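Local coordinates for protein proteasome chaperone 4 (Saccharomyces cerevisiae, PDB 2Z5B) that pairs with IRC25 as a heterodimeric chaperone that binds proteasome precursors and promotes alpha-ring formation during assembly of the 20S proteasome, at residues Val26-Pro31 / Ile41-Gly46; Tyr62-Pro67 / Asn112-Val117; Arg97-His102 / Ala132-Ile137. All blocks are in the same frame, centred on the assembly; numbering follows the deposited sequence.

Contact 1: residues Val26-Pro31 / Ile41-Gly46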
ATOM      1  N   VAL A  26       6.829 -12.969   1.365  1.00 28.26           N
ATOM      2  CA  VAL A  26       6.686 -11.770   2.176  1.00 27.77           C
ATOM      3  C   VAL A  26       7.423 -10.574   1.540  1.00 27.18           C
ATOM      4  O   VAL A  26       8.553 -10.711   1.056  1.00 25.76           O
ATOM      5  CB  VAL A  26       7.234 -12.023   3.611  1.00 28.03           C
ATOM      6  CG1 VAL A  26       7.331 -10.726   4.409  1.00 29.03           C
ATOM      7  CG2 VAL A  26       6.374 -13.074   4.373  1.00 26.59           C
ATOM      8  N   ILE A  27       6.743  -9.426   1.511  1.00 26.06           N
ATOM      9  CA  ILE A  27       7.402  -8.121   1.377  1.00 25.78           C
ATOM     10  C   ILE A  27       7.006  -7.309   2.616  1.00 26.07           C
ATOM     11  O   ILE A  27       5.821  -7.132   2.880  1.00 26.79           O
ATOM     12  CB  ILE A  27       6.921  -7.376   0.103  1.00 26.07           C
ATOM     13  CG1 ILE A  27       7.367  -8.130  -1.161  1.00 25.64           C
ATOM     14  CG2 ILE A  27       7.393  -5.886   0.088  1.00 26.71           C
ATOM     15  CD1 ILE A  27       6.520  -7.797  -2.355  1.00 29.06           C
ATOM     16  N   ALA A  28       7.988  -6.817   3.369  1.00 25.56           N
ATOM     17  CA  ALA A  28       7.723  -6.068   4.597  1.00 25.94           C
ATOM     18  C   ALA A  28       8.413  -4.719   4.516  1.00 26.76           C
ATOM     19  O   ALA A  28       9.604  -4.656   4.177  1.00 27.05           O
ATOM     20  CB  ALA A  28       8.246  -6.845   5.822  1.00 25.29           C
ATOM     21  N   THR A  29       7.678  -3.650   4.819  1.00 26.46           N
ATOM     22  CA  THR A  29       8.285  -2.330   4.972  1.00 26.51           C
ATOM     23  C   THR A  29       8.331  -2.002   6.460  1.00 27.34           C
ATOM     24  O   THR A  29       7.307  -2.043   7.147  1.00 25.62           O
ATOM     25  CB  THR A  29       7.535  -1.243   4.205  1.00 26.37           C
ATOM     26  OG1 THR A  29       7.418  -1.628   2.828  1.00 25.03           O
ATOM     27  CG2 THR A  29       8.265   0.123   4.351  1.00 26.14           C
ATOM     28  N   LEU A  30       9.536  -1.691   6.935  1.00 28.57           N
ATOM     29  CA  LEU A  30       9.856  -1.654   8.351  1.00 31.56           C
ATOM     30  C   LEU A  30      10.657  -0.409   8.729  1.00 33.03           C
ATOM     31  O   LEU A  30      11.460   0.073   7.917  1.00 32.63           O
ATOM     32  CB  LEU A  30      10.692  -2.893   8.719  1.00 31.51           C
ATOM     33  CG  LEU A  30      10.116  -4.287   8.444  1.00 33.57           C
ATOM     34  CD1 LEU A  30      11.151  -5.362   8.674  1.00 33.21           C
ATOM     35  CD2 LEU A  30       8.891  -4.532   9.336  1.00 35.59           C
ATOM     36  N   PRO A  31      10.443   0.118   9.952  1.00 35.35           N
ATOM     37  CA  PRO A  31      11.364   1.124  10.505  1.00 37.75           C
ATOM     38  C   PRO A  31      12.767   0.546  10.552  1.00 40.43           C
ATOM     39  O   PRO A  31      12.939  -0.611  10.959  1.00 40.22           O
ATOM     40  CB  PRO A  31      10.847   1.334  11.938  1.00 37.59           C
ATOM     41  CG  PRO A  31       9.956   0.162  12.217  1.00 37.39           C
ATOM     42  CD  PRO A  31       9.351  -0.192  10.891  1.00 35.32           C
ATOM     43  N   ILE A  41       4.439  -0.501  10.222  1.00 30.46           N
ATOM     44  CA  ILE A  41       4.883  -1.691   9.499  1.00 29.24           C
ATOM     45  C   ILE A  41       3.857  -1.902   8.398  1.00 28.11           C
ATOM     46  O   ILE A  41       2.656  -1.739   8.625  1.00 27.35           O
ATOM     47  CB  ILE A  41       4.930  -2.929  10.427  1.00 29.42           C
ATOM     48  CG1 ILE A  41       6.103  -2.826  11.399  1.00 29.72           C
ATOM     49  CG2 ILE A  41       5.049  -4.235   9.641  1.00 29.98           C
ATOM     50  CD1 ILE A  41       5.971  -3.751  12.583  1.00 30.49           C
ATOM     51  N   SER A  42       4.332  -2.206   7.191  1.00 27.39           N
ATOM     52  CA  SER A  42       3.469  -2.710   6.126  1.00 26.50           C
ATOM     53  C   SER A  42       3.926  -4.120   5.796  1.00 26.68           C
ATOM     54  O   SER A  42       5.124  -4.358   5.606  1.00 27.36           O
ATOM     55  CB  SER A  42       3.594  -1.862   4.863  1.00 26.22           C
ATOM     56  OG  SER A  42       3.112  -0.555   5.080  1.00 26.59           O
ATOM     57  N   LEU A  43       2.992  -5.052   5.734  1.00 25.55           N
ATOM     58  CA  LEU A  43       3.325  -6.431   5.395  1.00 25.41           C
ATOM     59  C   LEU A  43       2.479  -6.878   4.240  1.00 24.97           C
ATOM     60  O   LEU A  43       1.251  -6.710   4.256  1.00 25.16           O
ATOM     61  CB  LEU A  43       3.143  -7.370   6.600  1.00 24.67           C
ATOM     62  CG  LEU A  43       3.292  -8.875   6.325  1.00 25.60           C
ATOM     63  CD1 LEU A  43       4.730  -9.202   5.951  1.00 27.65           C
ATOM     64  CD2 LEU A  43       2.886  -9.700   7.521  1.00 26.90           C
ATOM     65  N   VAL A  44       3.137  -7.388   3.202  1.00 24.77           N
ATOM     66  CA  VAL A  44       2.428  -8.114   2.143  1.00 24.87           C
ATOM     67  C   VAL A  44       2.800  -9.589   2.329  1.00 25.05           C
ATOM     68  O   VAL A  44       3.995  -9.935   2.411  1.00 25.66           O
ATOM     69  CB  VAL A  44       2.798  -7.622   0.724  1.00 25.54           C
ATOM     70  CG1 VAL A  44       1.976  -8.365  -0.334  1.00 23.97           C
ATOM     71  CG2 VAL A  44       2.574  -6.106   0.614  1.00 25.74           C
ATOM     72  N   VAL A  45       1.789 -10.447   2.454  1.00 24.90           N
ATOM     73  CA  VAL A  45       2.036 -11.872   2.725  1.00 26.63           C
ATOM     74  C   VAL A  45       1.087 -12.763   1.915  1.00 26.94           C
ATOM     75  O   VAL A  45      -0.055 -12.409   1.687  1.00 27.32           O
ATOM     76  CB  VAL A  45       2.041 -12.208   4.254  1.00 26.19           C
ATOM     77  CG1 VAL A  45       0.706 -11.859   4.926  1.00 28.50           C
ATOM     78  CG2 VAL A  45       2.422 -13.709   4.509  1.00 26.38           C
ATOM     79  N   GLY A  46       1.605 -13.887   1.435  1.00 28.34           N
ATOM     80  CA  GLY A  46       0.809 -14.836   0.662  1.00 28.92           C
ATOM     81  C   GLY A  46       1.541 -16.152   0.558  1.00 29.82           C
ATOM     82  O   GLY A  46       2.657 -16.287   1.056  1.00 28.93           O
TER
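Ile27 and Val44 face each other as a hydrogen-bonded antiparallel pair, and Thr29 and Ser42 form the next pair of the same kind. Four backbone hydrogen bonds result; the straightest runs from Val44 N to Ile27 O (2.7 Å, 174° at the hydrogen), and Ile27 N to Val44 O closes the same ring at 2.9 Å. Thr29 N to Ser42 O (2.8 Å) and Ser42 N to Thr29 O (3.0 Å) repeat the pattern. At the non-hydrogen-bonded pairs, CA-H...O contacts fill in, such as Val26 CA to Val44 O at 3.3 Å.

Apolar contacts lie mostly on the face carrying Val26, Ala28, Leu43 and Val45. With CG anti to the backbone N (chi1 173°), Leu43 then turns at chi2 to set CD1 at a tight 3.4 Å from Val26 CG1. Further along, Leu30 CD2 reaches Ile41 CG1 at 3.9 Å. Helices 94-111 and 134-149 pack against this side.

The other face mixes Ile27 and Val44 with the polar Thr29 and Ser42. Thr29 and Ser42 set their CB atoms 4.0 Å apart, and the hydroxyls of both hydrogen-bond to Gln41 of the YLR021W chain, while Val44 packs on Phe34 of that chain. With the two strands running at 175° to each other, this is an antiparallel beta hairpin within a mixed sheet, one face turned to the helices and the other to the partner subunit.

Contact 2: residues Tyr62-Pro67 / Asn112-Val117; sequences YYYAIP and NRPCYV
Tyr116 lies between Tyr62 and Tyr64 in an aromatic cluster, and its side chain can be followed outward. CB meets Tyr62 CE1 at 3.8 Å. From there CG stands anti to the carbonyl carbon (chi1 -66°), with Tyr62 OH among its neighbours. CD2 approaches that same hydroxyl most closely, at 3.3 Å from Tyr62 OH. One face of the ring receives Tyr64, whose CD1 sits 3.4 Å above the plane over the centre. Tyr116 CD1 and CE2 meet Tyr64 CD1, and Tyr116 CE1 meets Tyr64 CE1. Tyr116 CZ lies 3.4 Å from Tyr64 CE1; the ring planes are inclined at 48°, an oblique pair. At the tip, Tyr116 OH touches Tyr64 CE1 and makes a weak hydrogen bond to Met48 O of the YLR021W chain; Tyr62 OH bonds Ser144 of that same chain. An alanine here would probably open a gap between the Tyr62 and Tyr64 rings and leave the Tyr64 ring freer to turn.

The backbones beneath are antiparallel neighbours in the mixed sheet, the N-to-C directions of 62-67 and 115-117 at 165°. Tyr63 pairs with Val117, and Ala65 with Cys115, through two hydrogen bonds each; Val117 N to Tyr63 O is 2.7 Å long.

Just before the strand begins, Pro114 CG packs against Ile66 CD1 at 3.7 Å. Pro67 CG meets Asn112 ND2 at 3.2 Å, just where the chain leaves helix 94-111.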
ATOM      1  N   TYR A  62      -6.757  -5.673   2.536  1.00 26.02           N
ATOM      2  CA  TYR A  62      -5.780  -4.684   3.037  1.00 25.58           C
ATOM      3  C   TYR A  62      -6.332  -4.245   4.370  1.00 26.25           C
ATOM      4  O   TYR A  62      -7.428  -3.663   4.417  1.00 26.14           O
ATOM      5  CB  TYR A  62      -5.718  -3.461   2.111  1.00 25.40           C
ATOM      6  CG  TYR A  62      -4.533  -2.524   2.307  1.00 25.49           C
ATOM      7  CD1 TYR A  62      -3.286  -2.998   2.769  1.00 24.03           C
ATOM      8  CD2 TYR A  62      -4.637  -1.174   1.983  1.00 23.62           C
ATOM      9  CE1 TYR A  62      -2.208  -2.131   2.912  1.00 24.45           C
ATOM     10  CE2 TYR A  62      -3.558  -0.309   2.126  1.00 25.80           C
ATOM     11  CZ  TYR A  62      -2.342  -0.796   2.571  1.00 24.27           C
ATOM     12  OH  TYR A  62      -1.263   0.063   2.730  1.00 26.85           O
ATOM     13  N   TYR A  63      -5.615  -4.558   5.444  1.00 26.18           N
ATOM     14  CA  TYR A  63      -6.113  -4.331   6.800  1.00 27.64           C
ATOM     15  C   TYR A  63      -5.193  -3.395   7.559  1.00 27.52           C
ATOM     16  O   TYR A  63      -3.988  -3.529   7.455  1.00 27.88           O
ATOM     17  CB  TYR A  63      -6.198  -5.652   7.566  1.00 28.21           C
ATOM     18  CG  TYR A  63      -7.384  -5.689   8.508  1.00 29.89           C
ATOM     19  CD1 TYR A  63      -7.310  -5.141   9.790  1.00 31.54           C
ATOM     20  CD2 TYR A  63      -8.578  -6.263   8.109  1.00 28.82           C
ATOM     21  CE1 TYR A  63      -8.435  -5.159  10.643  1.00 31.58           C
ATOM     22  CE2 TYR A  63      -9.681  -6.308   8.952  1.00 31.57           C
ATOM     23  CZ  TYR A  63      -9.604  -5.748  10.209  1.00 32.02           C
ATOM     24  OH  TYR A  63     -10.717  -5.797  11.026  1.00 34.11           O
ATOM     25  N   TYR A  64      -5.767  -2.476   8.342  1.00 27.94           N
ATOM     26  CA  TYR A  64      -5.010  -1.521   9.137  1.00 28.19           C
ATOM     27  C   TYR A  64      -5.274  -1.688  10.631  1.00 29.08           C
ATOM     28  O   TYR A  64      -6.429  -1.858  11.023  1.00 28.11           O
ATOM     29  CB  TYR A  64      -5.422  -0.105   8.717  1.00 29.41           C
ATOM     30  CG  TYR A  64      -4.757   1.010   9.497  1.00 29.43           C
ATOM     31  CD1 TYR A  64      -3.396   1.249   9.372  1.00 29.11           C
ATOM     32  CD2 TYR A  64      -5.503   1.856  10.334  1.00 30.18           C
ATOM     33  CE1 TYR A  64      -2.772   2.270  10.073  1.00 30.05           C
ATOM     34  CE2 TYR A  64      -4.867   2.891  11.048  1.00 30.61           C
ATOM     35  CZ  TYR A  64      -3.507   3.094  10.882  1.00 30.72           C
ATOM     36  OH  TYR A  64      -2.848   4.090  11.570  1.00 31.78           O
ATOM     37  N   ALA A  65      -4.219  -1.616  11.458  1.00 29.21           N
ATOM     38  CA  ALA A  65      -4.373  -1.525  12.919  1.00 30.77           C
ATOM     39  C   ALA A  65      -3.369  -0.568  13.550  1.00 31.85           C
ATOM     40  O   ALA A  65      -2.295  -0.328  13.002  1.00 31.61           O
ATOM     41  CB  ALA A  65      -4.270  -2.890  13.573  1.00 29.92           C
ATOM     42  N   ILE A  66      -3.726  -0.032  14.714  1.00 32.93           N
ATOM     43  CA  ILE A  66      -2.906   0.930  15.422  1.00 34.70           C
ATOM     44  C   ILE A  66      -3.281   0.856  16.919  1.00 36.94           C
ATOM     45  O   ILE A  66      -4.450   0.617  17.245  1.00 35.91           O
ATOM     46  CB  ILE A  66      -3.097   2.382  14.810  1.00 34.61           C
ATOM     47  CG1 ILE A  66      -2.169   3.415  15.480  1.00 35.39           C
ATOM     48  CG2 ILE A  66      -4.570   2.819  14.842  1.00 34.18           C
ATOM     49  CD1 ILE A  66      -2.101   4.767  14.770  1.00 35.22           C
ATOM     50  N   PRO A  67      -2.287   1.008  17.826  1.00 39.39           N
ATOM     51  CA  PRO A  67      -2.625   1.080  19.248  1.00 41.36           C
ATOM     52  C   PRO A  67      -3.532   2.284  19.490  1.00 43.44           C
ATOM     53  O   PRO A  67      -3.265   3.360  18.958  1.00 43.26           O
ATOM     54  CB  PRO A  67      -1.267   1.274  19.928  1.00 41.52           C
ATOM     55  CG  PRO A  67      -0.244   0.784  18.917  1.00 40.36           C
ATOM     56  CD  PRO A  67      -0.835   1.135  17.595  1.00 39.84           C
ATOM     57  N   ASN A 112       3.800  -2.453  19.084  1.00 38.50           N
ATOM     58  CA  ASN A 112       3.294  -1.168  19.542  1.00 38.85           C
ATOM     59  C   ASN A 112       3.459  -0.073  18.486  1.00 38.16           C
ATOM     60  O   ASN A 112       3.966   1.013  18.768  1.00 38.22           O
ATOM     61  CB  ASN A 112       3.933  -0.788  20.891  1.00 39.33           C
ATOM     62  CG  ASN A 112       3.263   0.418  21.557  1.00 41.46           C
ATOM     63  OD1 ASN A 112       3.859   1.070  22.417  1.00 44.02           O
ATOM     64  ND2 ASN A 112       2.036   0.713  21.169  1.00 40.94           N
ATOM     65  N   ARG A 113       3.027  -0.380  17.263  1.00 36.66           N
ATOM     66  CA  ARG A 113       3.067   0.582  16.162  1.00 35.76           C
ATOM     67  C   ARG A 113       1.943   0.307  15.167  1.00 33.81           C
ATOM     68  O   ARG A 113       1.373  -0.781  15.179  1.00 33.87           O
ATOM     69  CB  ARG A 113       4.420   0.511  15.457  1.00 36.17           C
ATOM     70  CG  ARG A 113       4.725  -0.816  14.796  1.00 39.03           C
ATOM     71  CD  ARG A 113       6.212  -0.961  14.604  1.00 42.45           C
ATOM     72  NE  ARG A 113       6.773   0.320  14.227  1.00 44.84           N
ATOM     73  CZ  ARG A 113       7.767   0.927  14.867  1.00 44.88           C
ATOM     74  NH1 ARG A 113       8.179   2.107  14.439  1.00 43.45           N
ATOM     75  NH2 ARG A 113       8.363   0.350  15.898  1.00 44.57           N
ATOM     76  N   PRO A 114       1.627   1.286  14.297  1.00 32.43           N
ATOM     77  CA  PRO A 114       0.578   0.994  13.330  1.00 30.87           C
ATOM     78  C   PRO A 114       1.084  -0.074  12.347  1.00 29.83           C
ATOM     79  O   PRO A 114       2.306  -0.244  12.203  1.00 27.94           O
ATOM     80  CB  PRO A 114       0.342   2.337  12.627  1.00 31.18           C
ATOM     81  CG  PRO A 114       1.106   3.378  13.447  1.00 32.30           C
ATOM     82  CD  PRO A 114       2.200   2.634  14.121  1.00 31.96           C
ATOM     83  N   CYS A 115       0.147  -0.801  11.734  1.00 28.27           N
ATOM     84  CA  CYS A 115       0.462  -1.894  10.817  1.00 27.88           C
ATOM     85  C   CYS A 115      -0.561  -1.923   9.696  1.00 26.31           C
ATOM     86  O   CYS A 115      -1.766  -1.807   9.953  1.00 25.72           O
ATOM     87  CB  CYS A 115       0.419  -3.260  11.551  1.00 27.47           C
ATOM     88  SG  CYS A 115       0.978  -4.676  10.540  1.00 31.72           S
ATOM     89  N   TYR A 116      -0.065  -2.089   8.471  1.00 25.15           N
ATOM     90  CA  TYR A 116      -0.871  -2.299   7.296  1.00 25.33           C
ATOM     91  C   TYR A 116      -0.544  -3.710   6.829  1.00 25.55           C
ATOM     92  O   TYR A 116       0.630  -4.060   6.671  1.00 25.12           O
ATOM     93  CB  TYR A 116      -0.500  -1.317   6.184  1.00 25.69           C
ATOM     94  CG  TYR A 116      -0.812   0.131   6.484  1.00 26.86           C
ATOM     95  CD1 TYR A 116       0.020   0.890   7.316  1.00 27.76           C
ATOM     96  CD2 TYR A 116      -1.919   0.752   5.908  1.00 27.43           C
ATOM     97  CE1 TYR A 116      -0.255   2.221   7.578  1.00 28.02           C
ATOM     98  CE2 TYR A 116      -2.191   2.094   6.155  1.00 29.02           C
ATOM     99  CZ  TYR A 116      -1.355   2.807   6.997  1.00 28.21           C
ATOM    100  OH  TYR A 116      -1.615   4.121   7.272  1.00 29.30           O
ATOM    101  N   VAL A 117      -1.574  -4.519   6.603  1.00 24.26           N
ATOM    102  CA  VAL A 117      -1.342  -5.886   6.133  1.00 24.95           C
ATOM    103  C   VAL A 117      -2.098  -6.160   4.839  1.00 23.99           C
ATOM    104  O   VAL A 117      -3.288  -5.909   4.739  1.00 24.49           O
ATOM    105  CB  VAL A 117      -1.758  -6.930   7.204  1.00 24.20           C
ATOM    106  CG1 VAL A 117      -1.855  -8.312   6.620  1.00 26.44           C
ATOM    107  CG2 VAL A 117      -0.750  -6.957   8.319  1.00 26.21           C
TER

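Contact 3: residues Arg97-His102 / Ala132-Ile137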
ATOM      1  N   ARG A  97     -10.298 -12.522   5.426  1.00 31.27           N
ATOM      2  CA  ARG A  97     -10.470 -11.408   6.384  1.00 32.26           C
ATOM      3  C   ARG A  97      -9.937 -11.690   7.782  1.00 31.82           C
ATOM      4  O   ARG A  97      -9.260 -10.826   8.391  1.00 31.51           O
ATOM      5  CB  ARG A  97     -11.940 -10.961   6.490  1.00 32.51           C
ATOM      6  CG  ARG A  97     -12.112  -9.492   6.923  1.00 32.97           C
ATOM      7  CD  ARG A  97     -13.570  -9.130   7.229  1.00 33.80           C
ATOM      8  NE  ARG A  97     -14.460  -9.594   6.162  1.00 36.32           N
ATOM      9  CZ  ARG A  97     -15.265 -10.648   6.248  1.00 38.46           C
ATOM     10  NH1 ARG A  97     -15.326 -11.377   7.364  1.00 38.55           N
ATOM     11  NH2 ARG A  97     -16.002 -10.976   5.203  1.00 38.86           N
ATOM     12  N   ASP A  98     -10.261 -12.878   8.307  1.00 31.84           N
ATOM     13  CA  ASP A  98      -9.746 -13.327   9.618  1.00 31.66           C
ATOM     14  C   ASP A  98      -8.234 -13.223   9.663  1.00 30.34           C
ATOM     15  O   ASP A  98      -7.668 -12.685  10.613  1.00 29.47           O
ATOM     16  CB  ASP A  98     -10.163 -14.777   9.940  1.00 31.15           C
ATOM     17  CG  ASP A  98     -11.623 -14.890  10.368  1.00 35.88           C
ATOM     18  OD1 ASP A  98     -12.319 -13.838  10.454  1.00 36.09           O
ATOM     19  OD2 ASP A  98     -12.073 -16.040  10.592  1.00 37.45           O
ATOM     20  N   MET A  99      -7.578 -13.746   8.629  1.00 29.96           N
ATOM     21  CA  MET A  99      -6.120 -13.773   8.601  1.00 29.61           C
ATOM     22  C   MET A  99      -5.516 -12.369   8.611  1.00 29.67           C
ATOM     23  O   MET A  99      -4.598 -12.103   9.390  1.00 29.59           O
ATOM     24  CB  MET A  99      -5.608 -14.542   7.383  1.00 29.57           C
ATOM     25  CG  MET A  99      -4.099 -14.474   7.215  1.00 30.82           C
ATOM     26  SD  MET A  99      -3.223 -15.127   8.654  1.00 35.80           S
ATOM     27  CE  MET A  99      -3.487 -16.847   8.289  1.00 32.76           C
ATOM     28  N   ALA A 100      -6.025 -11.506   7.727  1.00 28.99           N
ATOM     29  CA  ALA A 100      -5.529 -10.130   7.581  1.00 28.99           C
ATOM     30  C   ALA A 100      -5.787  -9.328   8.841  1.00 28.75           C
ATOM     31  O   ALA A 100      -4.931  -8.562   9.283  1.00 28.87           O
ATOM     32  CB  ALA A 100      -6.193  -9.456   6.388  1.00 29.41           C
ATOM     33  N   ARG A 101      -6.969  -9.526   9.432  1.00 29.17           N
ATOM     34  CA  ARG A 101      -7.333  -8.866  10.692  1.00 29.37           C
ATOM     35  C   ARG A 101      -6.413  -9.286  11.811  1.00 28.87           C
ATOM     36  O   ARG A 101      -5.843  -8.435  12.474  1.00 29.12           O
ATOM     37  CB  ARG A 101      -8.783  -9.168  11.089  1.00 29.30           C
ATOM     38  CG  ARG A 101      -9.181  -8.570  12.446  1.00 31.86           C
ATOM     39  CD  ARG A 101     -10.685  -8.770  12.678  1.00 34.61           C
ATOM     40  NE  ARG A 101     -11.107 -10.175  12.508  1.00 38.28           N
ATOM     41  CZ  ARG A 101     -11.074 -11.115  13.452  1.00 38.27           C
ATOM     42  NH1 ARG A 101     -10.628 -10.856  14.682  1.00 38.40           N
ATOM     43  NH2 ARG A 101     -11.496 -12.333  13.163  1.00 39.38           N
ATOM     44  N   HIS A 102      -6.285 -10.598  12.024  1.00 29.24           N
ATOM     45  CA  HIS A 102      -5.391 -11.125  13.056  1.00 29.08           C
ATOM     46  C   HIS A 102      -3.957 -10.685  12.858  1.00 28.96           C
ATOM     47  O   HIS A 102      -3.299 -10.276  13.817  1.00 29.04           O
ATOM     48  CB  HIS A 102      -5.441 -12.651  13.114  1.00 29.83           C
ATOM     49  CG  HIS A 102      -6.689 -13.188  13.743  1.00 30.59           C
ATOM     50  ND1 HIS A 102      -7.264 -14.373  13.353  1.00 32.20           N
ATOM     51  CD2 HIS A 102      -7.476 -12.693  14.729  1.00 33.04           C
ATOM     52  CE1 HIS A 102      -8.359 -14.590  14.062  1.00 33.62           C
ATOM     53  NE2 HIS A 102      -8.510 -13.586  14.907  1.00 34.59           N
ATOM     54  N   ALA A 132      -6.400 -23.838   8.005  1.00 39.69           N
ATOM     55  CA  ALA A 132      -5.646 -25.001   8.470  1.00 39.36           C
ATOM     56  C   ALA A 132      -4.281 -24.623   9.036  1.00 39.35           C
ATOM     57  O   ALA A 132      -3.763 -25.302   9.933  1.00 39.89           O
ATOM     58  CB  ALA A 132      -5.482 -25.998   7.328  1.00 39.70           C
ATOM     59  N   ASN A 133      -3.704 -23.546   8.502  1.00 38.05           N
ATOM     60  CA  ASN A 133      -2.359 -23.112   8.858  1.00 37.27           C
ATOM     61  C   ASN A 133      -2.387 -21.752   9.575  1.00 36.45           C
ATOM     62  O   ASN A 133      -1.356 -21.086   9.737  1.00 36.92           O
ATOM     63  CB  ASN A 133      -1.466 -23.092   7.600  1.00 37.42           C
ATOM     64  CG  ASN A 133      -1.367 -24.473   6.920  1.00 38.49           C
ATOM     65  OD1 ASN A 133      -2.029 -24.745   5.902  1.00 37.08           O
ATOM     66  ND2 ASN A 133      -0.531 -25.336   7.477  1.00 36.86           N
ATOM     67  N   HIS A 134      -3.576 -21.362  10.030  1.00 35.10           N
ATOM     68  CA  HIS A 134      -3.803 -20.032  10.602  1.00 34.17           C
ATOM     69  C   HIS A 134      -2.737 -19.615  11.624  1.00 33.61           C
ATOM     70  O   HIS A 134      -2.069 -18.595  11.431  1.00 32.92           O
ATOM     71  CB  HIS A 134      -5.232 -19.910  11.172  1.00 33.54           C
ATOM     72  CG  HIS A 134      -5.720 -18.496  11.271  1.00 33.56           C
ATOM     73  ND1 HIS A 134      -6.443 -17.882  10.272  1.00 30.43           N
ATOM     74  CD2 HIS A 134      -5.579 -17.573  12.250  1.00 32.02           C
ATOM     75  CE1 HIS A 134      -6.722 -16.644  10.631  1.00 32.05           C
ATOM     76  NE2 HIS A 134      -6.210 -16.431  11.825  1.00 31.01           N
ATOM     77  N   LEU A 135      -2.564 -20.406  12.685  1.00 33.23           N
ATOM     78  CA  LEU A 135      -1.612 -20.088  13.764  1.00 33.80           C
ATOM     79  C   LEU A 135      -0.156 -20.102  13.283  1.00 33.22           C
ATOM     80  O   LEU A 135       0.640 -19.252  13.678  1.00 33.37           O
ATOM     81  CB  LEU A 135      -1.778 -21.064  14.953  1.00 34.12           C
ATOM     82  CG  LEU A 135      -0.795 -20.942  16.127  1.00 34.69           C
ATOM     83  CD1 LEU A 135      -1.175 -19.800  17.056  1.00 37.14           C
ATOM     84  CD2 LEU A 135      -0.689 -22.253  16.959  1.00 35.46           C
ATOM     85  N   TYR A 136       0.193 -21.091  12.468  1.00 32.94           N
ATOM     86  CA  TYR A 136       1.525 -21.170  11.862  1.00 32.94           C
ATOM     87  C   TYR A 136       1.866 -19.888  11.104  1.00 32.33           C
ATOM     88  O   TYR A 136       2.959 -19.353  11.249  1.00 31.94           O
ATOM     89  CB  TYR A 136       1.594 -22.348  10.897  1.00 33.93           C
ATOM     90  CG  TYR A 136       2.885 -22.443  10.132  1.00 35.80           C
ATOM     91  CD1 TYR A 136       4.029 -22.988  10.723  1.00 36.93           C
ATOM     92  CD2 TYR A 136       2.967 -22.011   8.814  1.00 36.74           C
ATOM     93  CE1 TYR A 136       5.225 -23.090  10.022  1.00 37.25           C
ATOM     94  CE2 TYR A 136       4.153 -22.099   8.110  1.00 36.51           C
ATOM     95  CZ  TYR A 136       5.276 -22.650   8.717  1.00 36.36           C
ATOM     96  OH  TYR A 136       6.452 -22.744   8.017  1.00 36.15           O
ATOM     97  N   ILE A 137       0.934 -19.412  10.277  1.00 31.93           N
ATOM     98  CA  ILE A 137       1.224 -18.256   9.425  1.00 31.43           C
ATOM     99  C   ILE A 137       1.487 -17.024  10.299  1.00 31.60           C
ATOM    100  O   ILE A 137       2.465 -16.304  10.104  1.00 31.34           O
ATOM    101  CB  ILE A 137       0.101 -17.990   8.395  1.00 31.25           C
ATOM    102  CG1 ILE A 137       0.013 -19.131   7.370  1.00 31.04           C
ATOM    103  CG2 ILE A 137       0.329 -16.663   7.673  1.00 32.08           C
ATOM    104  CD1 ILE A 137      -1.262 -19.138   6.541  1.00 30.47           C
TER
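The His134 imidazole carries Met99 over one face, with CE 3.7 Å above the ring plane and offset toward the rim, a CH-pi contact. The sulfur lies over the same face, Met99 SD standing 4.5 Å from the centroid of the His134 ring in a sulfur-aromatic contact. At the edge of the His134 ring, close to its plane, stand Asp98 C and His102 ND1. The two histidine rings meet rim to rim with planes at 89°, joined by a hydrogen bond between His102 ND1 and His134 NE2 (2.8 Å, 161°) in which either nitrogen could be the donor.

In Met99, chi2 turns SD and chi3 (77°) then sets CE against the second helix, where CE also touches Ile137 CD1 at 3.6 Å. Asp98 brings its CB to 4.0 Å from His134 CE1, while Asp98 OD1 accepts a hydrogen bond from Arg101 NH2 (3.2 Å) as part of a salt bridge, the oxygen being met from above the carboxylate plane.

This contact joins the N-terminal half of helix 94-111 to the first turn of helix 134-149. Leu138 continues it along the second helix, touching Met99 and His102, and Trp119 of strand 115-121 packs against both Met99 and Ile137 from the sheet.

From the N terminus, contact 1 closes first: strands 24-31 and 41-47 form a hairpin across a loop of nine residues between the two segments. Strand 58-67 follows and opens contact 2, which stays open through strand 83-87 and helix 94-111 until 112-117 returns beside it. Contact 3 opens within that helix and closes only at 132-137, so contacts 2 and 3 cross, whereas contact 1 is in series with both. Strand 115-121 fits between 41-47 and 58-67, and probable hydrogen bonds of Tyr116 with Ile41 and Leu43 join contacts 1 and 2 in one sheet. Tyr63 packing on Arg101 ties that sheet to helix 94-111, the first helix of contact 3.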